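Local coordinates for protein dihydropteroate synthase (Xanthomonas albilineans, PDB 6Q62) that probably catalyses the condensation of 4-aminobenzoate with 6-hydroxymethyl-7,8-dihydropterin diphosphate to give 7,8-dihydropteroate, the precursor of folate derivatives, at residues A[206-210]-A[251-257]; A[139-145]-A[186-192]; A[26-30]-A[82-86]. All blocks are in the same frame, centred on the assembly; numbering follows the deposited sequence.

Contact 1: A[206-210]-A[251-257]; sequences LAHLP and LAAQRGA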
ATOM      1  N   LEU A 206     -13.750  -2.116  -8.897  1.00 12.55           N
ATOM      2  CA  LEU A 206     -12.345  -2.432  -8.633  1.00 12.29           C
ATOM      3  C   LEU A 206     -12.153  -3.944  -8.558  1.00 15.67           C
ATOM      4  O   LEU A 206     -11.246  -4.477  -9.186  1.00 14.15           O
ATOM      5  CB  LEU A 206     -11.870  -1.771  -7.327  1.00 12.28           C
ATOM      6  CG  LEU A 206     -10.409  -1.988  -6.889  1.00 14.97           C
ATOM      7  CD1 LEU A 206      -9.439  -1.673  -8.013  1.00 15.76           C
ATOM      8  CD2 LEU A 206     -10.090  -1.088  -5.679  1.00 13.72           C
ATOM      9  N   ALA A 207     -13.056  -4.638  -7.862  1.00 11.68           N
ATOM     10  CA  ALA A 207     -12.957  -6.094  -7.752  1.00 12.77           C
ATOM     11  C   ALA A 207     -13.083  -6.755  -9.138  1.00 18.02           C
ATOM     12  O   ALA A 207     -12.357  -7.703  -9.419  1.00 19.98           O
ATOM     13  CB  ALA A 207     -14.039  -6.617  -6.814  1.00 13.26           C
ATOM     14  N   HIS A 208     -13.956  -6.215 -10.007  1.00 16.04           N
ATOM     15  CA  HIS A 208     -14.204  -6.742 -11.357  1.00 17.24           C
ATOM     16  C   HIS A 208     -13.441  -6.019 -12.463  1.00 19.23           C
ATOM     17  O   HIS A 208     -13.753  -6.195 -13.640  1.00 17.19           O
ATOM     18  CB  HIS A 208     -15.702  -6.765 -11.660  1.00 19.00           C
ATOM     19  CG  HIS A 208     -16.470  -7.701 -10.794  1.00 23.46           C
ATOM     20  ND1 HIS A 208     -17.215  -7.244  -9.746  1.00 26.25           N
ATOM     21  CD2 HIS A 208     -16.584  -9.046 -10.860  1.00 26.47           C
ATOM     22  CE1 HIS A 208     -17.801  -8.307  -9.225  1.00 26.05           C
ATOM     23  NE2 HIS A 208     -17.424  -9.416  -9.841  1.00 26.73           N
ATOM     24  N   LEU A 209     -12.398  -5.251 -12.096  1.00 15.87           N
ATOM     25  CA  LEU A 209     -11.567  -4.541 -13.069  1.00 15.28           C
ATOM     26  C   LEU A 209     -10.993  -5.447 -14.181  1.00 18.25           C
ATOM     27  O   LEU A 209     -10.918  -4.987 -15.326  1.00 16.83           O
ATOM     28  CB  LEU A 209     -10.459  -3.749 -12.365  1.00 15.73           C
ATOM     29  CG  LEU A 209      -9.915  -2.530 -13.123  1.00 21.09           C
ATOM     30  CD1 LEU A 209     -11.001  -1.463 -13.323  1.00 20.31           C
ATOM     31  CD2 LEU A 209      -8.755  -1.912 -12.377  1.00 23.41           C
ATOM     32  N   PRO A 210     -10.602  -6.726 -13.935  1.00 17.16           N
ATOM     33  CA  PRO A 210     -10.080  -7.540 -15.046  1.00 18.23           C
ATOM     34  C   PRO A 210     -11.042  -7.661 -16.228  1.00 21.84           C
ATOM     35  O   PRO A 210     -10.577  -7.758 -17.357  1.00 23.36           O
ATOM     36  CB  PRO A 210      -9.818  -8.895 -14.383  1.00 19.72           C
ATOM     37  CG  PRO A 210      -9.550  -8.558 -12.955  1.00 23.55           C
ATOM     38  CD  PRO A 210     -10.543  -7.486 -12.664  1.00 18.70           C
ATOM     39  N   LEU A 251      -4.010  -2.477  -5.732  1.00  7.19           N
ATOM     40  CA  LEU A 251      -5.017  -3.476  -6.083  1.00  6.99           C
ATOM     41  C   LEU A 251      -5.472  -3.312  -7.533  1.00  9.41           C
ATOM     42  O   LEU A 251      -5.620  -4.309  -8.240  1.00  9.66           O
ATOM     43  CB  LEU A 251      -6.246  -3.397  -5.126  1.00  7.46           C
ATOM     44  CG  LEU A 251      -5.963  -3.751  -3.670  1.00 11.25           C
ATOM     45  CD1 LEU A 251      -7.198  -3.464  -2.819  1.00 13.92           C
ATOM     46  CD2 LEU A 251      -5.514  -5.229  -3.529  1.00 12.68           C
ATOM     47  N   ALA A 252      -5.620  -2.054  -8.003  1.00  7.61           N
ATOM     48  CA  ALA A 252      -6.029  -1.805  -9.389  1.00  7.61           C
ATOM     49  C   ALA A 252      -4.966  -2.313 -10.361  1.00  9.70           C
ATOM     50  O   ALA A 252      -5.291  -2.978 -11.366  1.00 11.87           O
ATOM     51  CB  ALA A 252      -6.261  -0.303  -9.600  1.00  8.95           C
ATOM     52  N   ALA A 253      -3.698  -2.025 -10.060  1.00  8.34           N
ATOM     53  CA  ALA A 253      -2.568  -2.477 -10.876  1.00  9.14           C
ATOM     54  C   ALA A 253      -2.519  -4.022 -10.916  1.00 14.21           C
ATOM     55  O   ALA A 253      -2.353  -4.611 -11.995  1.00 12.73           O
ATOM     56  CB  ALA A 253      -1.280  -1.921 -10.303  1.00  9.60           C
ATOM     57  N   GLN A 254      -2.748  -4.683  -9.771  1.00  9.72           N
ATOM     58  CA  GLN A 254      -2.783  -6.152  -9.740  1.00  9.05           C
ATOM     59  C   GLN A 254      -3.933  -6.700 -10.572  1.00 13.54           C
ATOM     60  O   GLN A 254      -3.829  -7.796 -11.127  1.00 13.90           O
ATOM     61  CB  GLN A 254      -2.942  -6.628  -8.291  1.00  9.71           C
ATOM     62  CG  GLN A 254      -1.697  -6.346  -7.456  1.00 12.35           C
ATOM     63  CD  GLN A 254      -1.894  -6.778  -6.037  1.00 18.34           C
ATOM     64  OE1 GLN A 254      -3.006  -6.715  -5.484  1.00 16.01           O
ATOM     65  NE2 GLN A 254      -0.814  -7.247  -5.419  1.00 18.79           N
ATOM     66  N   ARG A 255      -5.033  -5.914 -10.687  1.00 12.79           N
ATOM     67  CA  ARG A 255      -6.224  -6.309 -11.415  1.00 12.42           C
ATOM     68  C   ARG A 255      -6.245  -5.828 -12.878  1.00 16.37           C
ATOM     69  O   ARG A 255      -7.276  -5.950 -13.524  1.00 15.49           O
ATOM     70  CB  ARG A 255      -7.489  -5.916 -10.651  1.00 13.33           C
ATOM     71  CG  ARG A 255      -7.754  -6.904  -9.517  1.00 12.80           C
ATOM     72  CD  ARG A 255      -8.525  -6.342  -8.347  1.00 23.53           C
ATOM     73  NE  ARG A 255      -8.652  -7.330  -7.272  1.00 26.07           N
ATOM     74  CZ  ARG A 255      -7.717  -7.647  -6.377  1.00 44.99           C
ATOM     75  NH1 ARG A 255      -6.509  -7.083  -6.431  1.00 29.20           N
ATOM     76  NH2 ARG A 255      -7.965  -8.559  -5.449  1.00 33.61           N
ATOM     77  N   GLY A 256      -5.094  -5.398 -13.392  1.00 11.28           N
ATOM     78  CA  GLY A 256      -4.910  -5.081 -14.799  1.00 12.14           C
ATOM     79  C   GLY A 256      -4.774  -3.626 -15.201  1.00 14.06           C
ATOM     80  O   GLY A 256      -4.450  -3.358 -16.365  1.00 13.26           O
ATOM     81  N   ALA A 257      -4.986  -2.665 -14.274  1.00 10.62           N
ATOM     82  CA  ALA A 257      -4.864  -1.251 -14.653  1.00  9.97           C
ATOM     83  C   ALA A 257      -3.414  -0.939 -15.051  1.00 13.23           C
ATOM     84  O   ALA A 257      -2.487  -1.409 -14.375  1.00 13.61           O
ATOM     85  CB  ALA A 257      -5.312  -0.344 -13.510  1.00 11.24           C
TER
HETATM   86  O   HOH W   1     -10.900  -8.878  -7.420  1.00 31.11           O

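Contact 2: A[139-145]-A[186-192]; sequences VPVVLMH and RLLIDPG. With 6GU (6-chloroguanine), chain E.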
ATOM      1  N   VAL A 139      -3.543  12.505 -30.783  1.00 11.86           N
ATOM      2  CA  VAL A 139      -2.934  12.254 -29.485  1.00  9.94           C
ATOM      3  C   VAL A 139      -3.755  11.172 -28.772  1.00 11.34           C
ATOM      4  O   VAL A 139      -4.965  11.053 -29.031  1.00 10.97           O
ATOM      5  CB  VAL A 139      -2.843  13.549 -28.574  1.00 12.91           C
ATOM      6  CG1 VAL A 139      -1.857  14.580 -29.130  1.00 12.31           C
ATOM      7  CG2 VAL A 139      -4.214  14.177 -28.347  1.00 12.59           C
ATOM      8  N   PRO A 140      -3.170  10.469 -27.766  1.00  9.19           N
ATOM      9  CA  PRO A 140      -3.965   9.508 -26.999  1.00  7.78           C
ATOM     10  C   PRO A 140      -5.092  10.197 -26.233  1.00  8.54           C
ATOM     11  O   PRO A 140      -4.969  11.368 -25.857  1.00 10.66           O
ATOM     12  CB  PRO A 140      -2.947   8.886 -26.032  1.00  9.66           C
ATOM     13  CG  PRO A 140      -1.587   9.099 -26.710  1.00 14.38           C
ATOM     14  CD  PRO A 140      -1.746  10.426 -27.387  1.00 11.25           C
ATOM     15  N   VAL A 141      -6.135   9.445 -25.922  1.00  7.82           N
ATOM     16  CA  VAL A 141      -7.296  10.007 -25.215  1.00  7.99           C
ATOM     17  C   VAL A 141      -7.851   9.012 -24.220  1.00 10.33           C
ATOM     18  O   VAL A 141      -8.005   7.834 -24.538  1.00 11.01           O
ATOM     19  CB  VAL A 141      -8.402  10.535 -26.181  1.00 10.34           C
ATOM     20  CG1 VAL A 141      -8.919   9.396 -27.085  1.00 10.93           C
ATOM     21  CG2 VAL A 141      -9.567  11.164 -25.389  1.00  9.99           C
ATOM     22  N   VAL A 142      -8.186   9.495 -23.023  1.00  8.20           N
ATOM     23  CA  VAL A 142      -8.813   8.670 -22.005  1.00  7.28           C
ATOM     24  C   VAL A 142     -10.318   8.863 -22.110  1.00  8.78           C
ATOM     25  O   VAL A 142     -10.795   9.989 -22.000  1.00 10.16           O
ATOM     26  CB  VAL A 142      -8.348   9.045 -20.568  1.00 10.42           C
ATOM     27  CG1 VAL A 142      -9.019   8.142 -19.526  1.00  9.91           C
ATOM     28  CG2 VAL A 142      -6.823   9.006 -20.425  1.00  9.84           C
ATOM     29  N   LEU A 143     -11.063   7.762 -22.235  1.00  9.09           N
ATOM     30  CA  LEU A 143     -12.506   7.765 -22.250  1.00  8.26           C
ATOM     31  C   LEU A 143     -12.992   7.277 -20.893  1.00 10.21           C
ATOM     32  O   LEU A 143     -12.851   6.103 -20.565  1.00 10.21           O
ATOM     33  CB  LEU A 143     -13.028   6.854 -23.379  1.00  8.41           C
ATOM     34  CG  LEU A 143     -12.450   7.099 -24.805  1.00  9.72           C
ATOM     35  CD1 LEU A 143     -12.947   6.020 -25.773  1.00  9.63           C
ATOM     36  CD2 LEU A 143     -12.834   8.504 -25.347  1.00 11.63           C
ATOM     37  N   MET A 144     -13.539   8.175 -20.104  1.00  7.82           N
ATOM     38  CA  MET A 144     -13.976   7.834 -18.757  1.00  8.40           C
ATOM     39  C   MET A 144     -15.486   7.652 -18.694  1.00 13.30           C
ATOM     40  O   MET A 144     -16.215   8.253 -19.496  1.00 12.75           O
ATOM     41  CB  MET A 144     -13.520   8.949 -17.800  1.00  9.54           C
ATOM     42  CG  MET A 144     -13.521   8.535 -16.316  1.00 11.47           C
ATOM     43  SD  MET A 144     -13.492   9.952 -15.192  1.00 13.47           S
ATOM     44  CE  MET A 144     -15.230  10.415 -15.223  1.00 10.88           C
ATOM     45  N   HIS A 145     -15.961   6.850 -17.734  1.00 11.16           N
ATOM     46  CA  HIS A 145     -17.387   6.695 -17.525  1.00 10.62           C
ATOM     47  C   HIS A 145     -17.880   7.666 -16.464  1.00 15.38           C
ATOM     48  O   HIS A 145     -17.358   7.731 -15.357  1.00 11.84           O
ATOM     49  CB  HIS A 145     -17.773   5.267 -17.098  1.00 10.60           C
ATOM     50  CG  HIS A 145     -19.232   5.149 -16.719  1.00 13.66           C
ATOM     51  ND1 HIS A 145     -19.669   5.368 -15.423  1.00 14.92           N
ATOM     52  CD2 HIS A 145     -20.310   4.879 -17.495  1.00 14.91           C
ATOM     53  CE1 HIS A 145     -20.989   5.221 -15.444  1.00 14.46           C
ATOM     54  NE2 HIS A 145     -21.421   4.913 -16.661  1.00 14.56           N
ATOM     55  N   ARG A 186      -4.674   4.627 -29.802  1.00 12.35           N
ATOM     56  CA  ARG A 186      -4.548   5.869 -29.051  1.00 11.22           C
ATOM     57  C   ARG A 186      -5.596   5.934 -27.919  1.00 15.14           C
ATOM     58  O   ARG A 186      -5.665   6.937 -27.220  1.00 16.33           O
ATOM     59  CB  ARG A 186      -4.704   7.068 -30.021  1.00 11.73           C
ATOM     60  CG  ARG A 186      -3.418   7.316 -30.848  1.00 14.57           C
ATOM     61  CD  ARG A 186      -3.524   8.502 -31.780  1.00 19.34           C
ATOM     62  NE  ARG A 186      -2.296   8.635 -32.565  1.00 30.34           N
ATOM     63  CZ  ARG A 186      -2.233   8.512 -33.882  1.00 42.37           C
ATOM     64  NH1 ARG A 186      -3.333   8.292 -34.587  1.00 31.68           N
ATOM     65  NH2 ARG A 186      -1.074   8.656 -34.511  1.00 31.83           N
ATOM     66  N   LEU A 187      -6.421   4.910 -27.753  1.00  9.36           N
ATOM     67  CA  LEU A 187      -7.481   4.948 -26.743  1.00  9.61           C
ATOM     68  C   LEU A 187      -7.065   4.350 -25.421  1.00 14.23           C
ATOM     69  O   LEU A 187      -6.349   3.343 -25.397  1.00 12.80           O
ATOM     70  CB  LEU A 187      -8.731   4.197 -27.232  1.00  9.50           C
ATOM     71  CG  LEU A 187      -9.370   4.673 -28.541  1.00 12.76           C
ATOM     72  CD1 LEU A 187     -10.583   3.825 -28.885  1.00 12.19           C
ATOM     73  CD2 LEU A 187      -9.771   6.141 -28.477  1.00 13.07           C
ATOM     74  N   LEU A 188      -7.604   4.912 -24.314  1.00 10.78           N
ATOM     75  CA  LEU A 188      -7.478   4.386 -22.961  1.00  9.38           C
ATOM     76  C   LEU A 188      -8.888   4.471 -22.419  1.00 10.11           C
ATOM     77  O   LEU A 188      -9.663   5.325 -22.880  1.00  9.41           O
ATOM     78  CB  LEU A 188      -6.552   5.235 -22.070  1.00 10.00           C
ATOM     79  CG  LEU A 188      -5.070   5.295 -22.492  1.00 13.77           C
ATOM     80  CD1 LEU A 188      -4.800   6.507 -23.336  1.00 15.52           C
ATOM     81  CD2 LEU A 188      -4.185   5.355 -21.264  1.00 14.73           C
ATOM     82  N   ILE A 189      -9.238   3.586 -21.471  1.00  7.49           N
ATOM     83  CA  ILE A 189     -10.576   3.649 -20.861  1.00  7.43           C
ATOM     84  C   ILE A 189     -10.440   3.756 -19.355  1.00 12.34           C
ATOM     85  O   ILE A 189      -9.402   3.403 -18.799  1.00 12.42           O
ATOM     86  CB  ILE A 189     -11.507   2.505 -21.293  1.00 11.08           C
ATOM     87  CG1 ILE A 189     -10.906   1.106 -20.905  1.00 10.49           C
ATOM     88  CG2 ILE A 189     -11.853   2.650 -22.783  1.00 10.95           C
ATOM     89  CD1 ILE A 189     -11.831  -0.093 -21.207  1.00 14.36           C
ATOM     90  N   ASP A 190     -11.483   4.256 -18.696  1.00  9.11           N
ATOM     91  CA  ASP A 190     -11.415   4.459 -17.262  1.00  9.36           C
ATOM     92  C   ASP A 190     -12.842   4.285 -16.730  1.00 12.28           C
ATOM     93  O   ASP A 190     -13.753   4.959 -17.229  1.00 11.85           O
ATOM     94  CB  ASP A 190     -10.909   5.889 -17.039  1.00  9.21           C
ATOM     95  CG  ASP A 190     -10.766   6.341 -15.610  1.00 13.46           C
ATOM     96  OD1 ASP A 190     -11.437   5.764 -14.728  1.00 12.35           O
ATOM     97  OD2 ASP A 190     -10.026   7.293 -15.379  1.00 15.70           O
ATOM     98  N   PRO A 191     -13.048   3.439 -15.701  1.00 10.01           N
ATOM     99  CA  PRO A 191     -14.418   3.259 -15.152  1.00  9.79           C
ATOM    100  C   PRO A 191     -14.972   4.450 -14.405  1.00 12.67           C
ATOM    101  O   PRO A 191     -16.143   4.435 -13.998  1.00 14.83           O
ATOM    102  CB  PRO A 191     -14.267   2.051 -14.219  1.00 12.02           C
ATOM    103  CG  PRO A 191     -12.853   2.108 -13.781  1.00 15.30           C
ATOM    104  CD  PRO A 191     -12.070   2.571 -14.992  1.00 10.27           C
ATOM    105  N   GLY A 192     -14.132   5.440 -14.148  1.00  9.21           N
ATOM    106  CA  GLY A 192     -14.557   6.663 -13.477  1.00  8.23           C
ATOM    107  C   GLY A 192     -14.939   6.472 -12.034  1.00 13.70           C
ATOM    108  O   GLY A 192     -16.085   6.755 -11.652  1.00 12.23           O
TER
HETATM  109 CL6  6GU E 401     -10.918   8.845 -11.728  1.00 32.98          CL
HETATM  110  N1  6GU E 401     -10.154   9.484 -14.000  1.00 18.64           N
HETATM  111  C2  6GU E 401      -9.894  10.464 -14.958  1.00 16.84           C
HETATM  112  N2  6GU E 401      -9.603   9.977 -16.155  1.00 20.10           N
HETATM  113  N3  6GU E 401      -9.946  11.829 -14.754  1.00 12.39           N
HETATM  114  C4  6GU E 401     -10.323  12.190 -13.478  1.00 13.50           C
HETATM  115  C5  6GU E 401     -10.628  11.250 -12.458  1.00 20.19           C
HETATM  116  C6  6GU E 401     -10.511   9.945 -12.821  1.00 21.79           C
HETATM  117  N7  6GU E 401     -10.990  11.934 -11.300  1.00 20.52           N
HETATM  118  C8  6GU E 401     -10.897  13.274 -11.662  1.00 20.86           C
HETATM  119  N9  6GU E 401     -10.497  13.462 -12.949  1.00 18.12           N

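Contact 3: A[26-30]-A[82-86]; sequences VNVTP and RVIPV. With SO4 (sulfate ion), chain H.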
ATOM      1  N   VAL A  26      -2.172  17.307 -11.404  1.00  8.19           N
ATOM      2  CA  VAL A  26      -1.794  18.713 -11.298  1.00  7.23           C
ATOM      3  C   VAL A  26      -3.060  19.547 -11.471  1.00 10.60           C
ATOM      4  O   VAL A  26      -3.486  19.809 -12.598  1.00 11.64           O
ATOM      5  CB  VAL A  26      -0.665  19.137 -12.280  1.00 12.35           C
ATOM      6  CG1 VAL A  26      -0.292  20.619 -12.097  1.00 12.42           C
ATOM      7  CG2 VAL A  26       0.552  18.240 -12.127  1.00 12.49           C
ATOM      8  N   ASN A  27      -3.691  19.949 -10.349  1.00 10.43           N
ATOM      9  CA  ASN A  27      -4.890  20.772 -10.421  1.00 10.56           C
ATOM     10  C   ASN A  27      -4.492  22.241 -10.427  1.00 14.14           C
ATOM     11  O   ASN A  27      -3.710  22.686  -9.584  1.00 14.97           O
ATOM     12  CB  ASN A  27      -5.835  20.462  -9.270  1.00 12.81           C
ATOM     13  CG  ASN A  27      -6.549  19.144  -9.406  1.00 32.99           C
ATOM     14  OD1 ASN A  27      -6.955  18.728 -10.496  1.00 30.94           O
ATOM     15  ND2 ASN A  27      -6.738  18.473  -8.292  1.00 29.43           N
ATOM     16  N   VAL A  28      -4.995  22.978 -11.412  1.00  9.41           N
ATOM     17  CA  VAL A  28      -4.673  24.399 -11.522  1.00  9.85           C
ATOM     18  C   VAL A  28      -5.920  25.149 -11.090  1.00 17.50           C
ATOM     19  O   VAL A  28      -6.699  25.602 -11.922  1.00 18.23           O
ATOM     20  CB  VAL A  28      -4.224  24.833 -12.948  1.00 13.66           C
ATOM     21  CG1 VAL A  28      -3.577  26.233 -12.915  1.00 14.41           C
ATOM     22  CG2 VAL A  28      -3.291  23.806 -13.580  1.00 13.86           C
ATOM     23  N   THR A  29      -6.150  25.224  -9.788  1.00 17.70           N
ATOM     24  CA  THR A  29      -7.320  25.940  -9.274  1.00 19.31           C
ATOM     25  C   THR A  29      -6.829  26.742  -8.069  1.00 24.84           C
ATOM     26  O   THR A  29      -5.997  26.232  -7.306  1.00 22.70           O
ATOM     27  CB  THR A  29      -8.479  24.984  -8.857  1.00 30.32           C
ATOM     28  OG1 THR A  29      -8.021  24.097  -7.844  1.00 36.92           O
ATOM     29  CG2 THR A  29      -9.068  24.173 -10.030  1.00 27.48           C
ATOM     30  N   PRO A  30      -7.294  27.983  -7.865  1.00 25.68           N
ATOM     31  CA  PRO A  30      -6.856  28.730  -6.658  1.00 27.04           C
ATOM     32  C   PRO A  30      -7.065  27.966  -5.340  1.00 32.87           C
ATOM     33  O   PRO A  30      -6.217  28.048  -4.453  1.00 32.44           O
ATOM     34  CB  PRO A  30      -7.689  30.010  -6.716  1.00 28.85           C
ATOM     35  CG  PRO A  30      -8.022  30.178  -8.182  1.00 32.40           C
ATOM     36  CD  PRO A  30      -8.251  28.769  -8.669  1.00 26.95           C
ATOM     37  N   ARG A  82      -5.960  29.113 -16.917  1.00 12.33           N
ATOM     38  CA  ARG A  82      -5.330  28.226 -15.947  1.00 11.28           C
ATOM     39  C   ARG A  82      -4.395  27.219 -16.583  1.00 12.94           C
ATOM     40  O   ARG A  82      -3.249  27.141 -16.179  1.00 13.21           O
ATOM     41  CB  ARG A  82      -6.399  27.472 -15.164  1.00  9.79           C
ATOM     42  CG  ARG A  82      -7.217  28.396 -14.272  1.00  9.55           C
ATOM     43  CD  ARG A  82      -8.446  27.684 -13.766  1.00 13.28           C
ATOM     44  NE  ARG A  82      -9.233  28.588 -12.920  1.00 14.51           N
ATOM     45  CZ  ARG A  82     -10.259  28.205 -12.165  1.00 26.66           C
ATOM     46  NH1 ARG A  82     -10.606  26.925 -12.103  1.00 20.39           N
ATOM     47  NH2 ARG A  82     -10.918  29.091 -11.435  1.00 24.05           N
ATOM     48  N   VAL A  83      -4.892  26.402 -17.546  1.00 10.23           N
ATOM     49  CA  VAL A  83      -4.108  25.261 -18.023  1.00  9.36           C
ATOM     50  C   VAL A  83      -3.036  25.636 -19.039  1.00 12.34           C
ATOM     51  O   VAL A  83      -1.982  25.006 -19.015  1.00 11.25           O
ATOM     52  CB  VAL A  83      -4.962  24.053 -18.514  1.00 14.15           C
ATOM     53  CG1 VAL A  83      -5.919  23.590 -17.419  1.00 14.39           C
ATOM     54  CG2 VAL A  83      -5.743  24.342 -19.809  1.00 14.30           C
ATOM     55  N   ILE A  84      -3.277  26.613 -19.936  1.00  8.20           N
ATOM     56  CA  ILE A  84      -2.265  26.860 -20.994  1.00  9.12           C
ATOM     57  C   ILE A  84      -0.917  27.323 -20.445  1.00 12.32           C
ATOM     58  O   ILE A  84       0.101  26.744 -20.841  1.00 13.97           O
ATOM     59  CB  ILE A  84      -2.809  27.800 -22.113  1.00 12.07           C
ATOM     60  CG1 ILE A  84      -4.101  27.224 -22.742  1.00 13.02           C
ATOM     61  CG2 ILE A  84      -1.704  28.137 -23.169  1.00 14.24           C
ATOM     62  CD1 ILE A  84      -3.962  25.788 -23.321  1.00 16.37           C
ATOM     63  N   PRO A  85      -0.831  28.322 -19.533  1.00 11.81           N
ATOM     64  CA  PRO A  85       0.503  28.732 -19.047  1.00 11.92           C
ATOM     65  C   PRO A  85       1.202  27.586 -18.293  1.00 13.20           C
ATOM     66  O   PRO A  85       2.422  27.456 -18.363  1.00 13.70           O
ATOM     67  CB  PRO A  85       0.208  29.929 -18.146  1.00 13.23           C
ATOM     68  CG  PRO A  85      -1.167  30.354 -18.475  1.00 17.82           C
ATOM     69  CD  PRO A  85      -1.898  29.151 -18.937  1.00 13.75           C
ATOM     70  N   VAL A  86       0.426  26.729 -17.598  1.00  9.84           N
ATOM     71  CA  VAL A  86       0.991  25.579 -16.871  1.00  8.86           C
ATOM     72  C   VAL A  86       1.580  24.552 -17.843  1.00 12.05           C
ATOM     73  O   VAL A  86       2.708  24.101 -17.645  1.00 13.26           O
ATOM     74  CB  VAL A  86      -0.046  24.950 -15.907  1.00 11.67           C
ATOM     75  CG1 VAL A  86       0.487  23.663 -15.246  1.00 12.37           C
ATOM     76  CG2 VAL A  86      -0.426  25.974 -14.844  1.00 11.08           C
TER
HETATM   77  S   SO4 H 404      -9.039  15.484  -8.416  1.00 32.28           S
HETATM   78  O1  SO4 H 404      -8.272  16.058  -7.294  1.00 31.71           O
HETATM   79  O2  SO4 H 404     -10.455  15.862  -8.319  1.00 34.51           O
HETATM   80  O3  SO4 H 404      -8.510  15.998  -9.730  1.00 26.80           O
HETATM   81  O4  SO4 H 404      -8.970  14.032  -8.392  1.00 32.27           O

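Contact 1: A[206-210]-A[251-257]
The apolar part of this contact joins the end of helix 199-207 and the turn that follows to the C-terminal end of helix 242-254, two outer helices of the TIM-barrel fold. L206 CD1 lies 3.8 Å from A252 CB, while L209 reaches across with CD2 to A252 CB at 4.1 Å and to A257 CB at 3.9 Å. Both alanines also pack on A221 of strand 220-221, so the two leucines sit close to the barrel wall.

Polar contacts gather around R255. Its aliphatic part lies along the end of the first helix, with CD 3.4 Å from L206 O, and its NH1 gives a weak hydrogen bond back to L251 O (3.4 Å). No direct hydrogen bond joins the segments. Instead a water bridges them, accepting from R255 NE at 2.7 Å and donating to A207 O, also at 2.7 Å.

Within 251-257 the helix closes in a Schellman motif: A257 N bonds to A252 O (2.9 Å) and G256 N to A253 O (3.2 Å), with G256 at positive phi as the C' residue. The chemistry thus implies an apolar joint on the barrel side, with a water-mediated arginine link tying together two helix ends.

Contact 2: A[139-145]-A[186-192]
Apolar side chains on two faces of a parallel strand pair form the centre. On one face V141 CG1 meets L187 CD2 at 3.6 Å, L143 CD1 approaches the same L187 CD2 at 4.2 Å, and L143 CB lies 4.4 Å from I189 CG2; helix 162-179 covers L187 and I189. The other face carries V142 and L188 (CG2 to CB, 4.1 Å), with P140 CB 4.0 Å from L188 CD1, next to L8 of strand 7-10.

Between these faces runs the backbone. Residues 141-144 pair in register with 187-190, and five hydrogen bonds cross in the staggered parallel pattern: V141 N to R186 O (2.9 Å), L188 N to V141 O (3.0 Å), L143 N to L188 O (2.9 Å), D190 N to L143 O (3.0 Å) and H145 N to D190 O (3.0 Å).

The polar edge lies at the C-terminal ends. D190 OD1 accepts from G192 N at 2.8 Å in an Asx turn, leaving OD2 to accept from N2 of 6-chloroguanine at 2.8 Å. M144 SD lies 3.6 Å from ligand N1. G192 has positive phi, and a CB there would clash with H145 O; H145 ND1 itself pairs with K197. Neighbouring parallel strands that present ligand-binding residues at their C-terminal ends are typical of the TIM barrel, here forming the pocket that holds 6-chloroguanine, probably the pterin site.

Contact 3: A[26-30]-A[82-86]
In this TIM-barrel fold, the end of strand 21-27 and the loop after it pack against helix 76-93 of the outer layer. The strand side offers V26 and V28, whose CA-to-CB bonds point toward the helix. V28, with chi1 at -166° (t), brings CG1 to 3.7 Å from CG2 of V86, which is itself in a t rotamer. V26, also t, makes a looser approach, its CG1 4.4 Å from V86 CG1. I62 of the adjacent strand packs on both V28 and V86.

One helical turn earlier, R82 leaves the helix with chi1 at -67° (m) and continues through t values at chi2 and chi3. This extended chain lies beside V28, with R82 CB 3.8 Å from V28 CG1, and carries the guanidinium up to the loop. There NE forms a salt bridge with E78 and NH1 a hydrogen bond to G64 O, so the charge is held by partners outside these two segments. T29 points its CA-to-CB bond away from the helix; its OG1 hydrogen-bonds to S32 and T67.

N27 is out of reach of the helix, and its ND2 binds a sulfate ion (3.0 Å to O1). Over one face of the guanidinium sits P30, with CD 3.9 Å from R82 NH2.

How the contacts relate
From the N terminus, contact 3 comes first: the chain leaves strand 21-27, passes helix 41-54 and strand 59-63, and closes its loop on helix 76-93. Contact 2 then closes a loop through helix 162-179, setting strand 187-190 beside strand 141-144. Contact 1 follows, joining the end of helix 199-207 to the end of helix 242-254. The three loops run in series, with none crossing or enclosing another. Contacts 2 and 3 reach the same parallel sheet, their nearest atoms about 12 Å apart, whereas contacts 1 and 3 lie on opposite sides of the chain's centre. Contacts 1 and 2 touch directly, L209 CD1 meeting P191 CG at 4.0 Å.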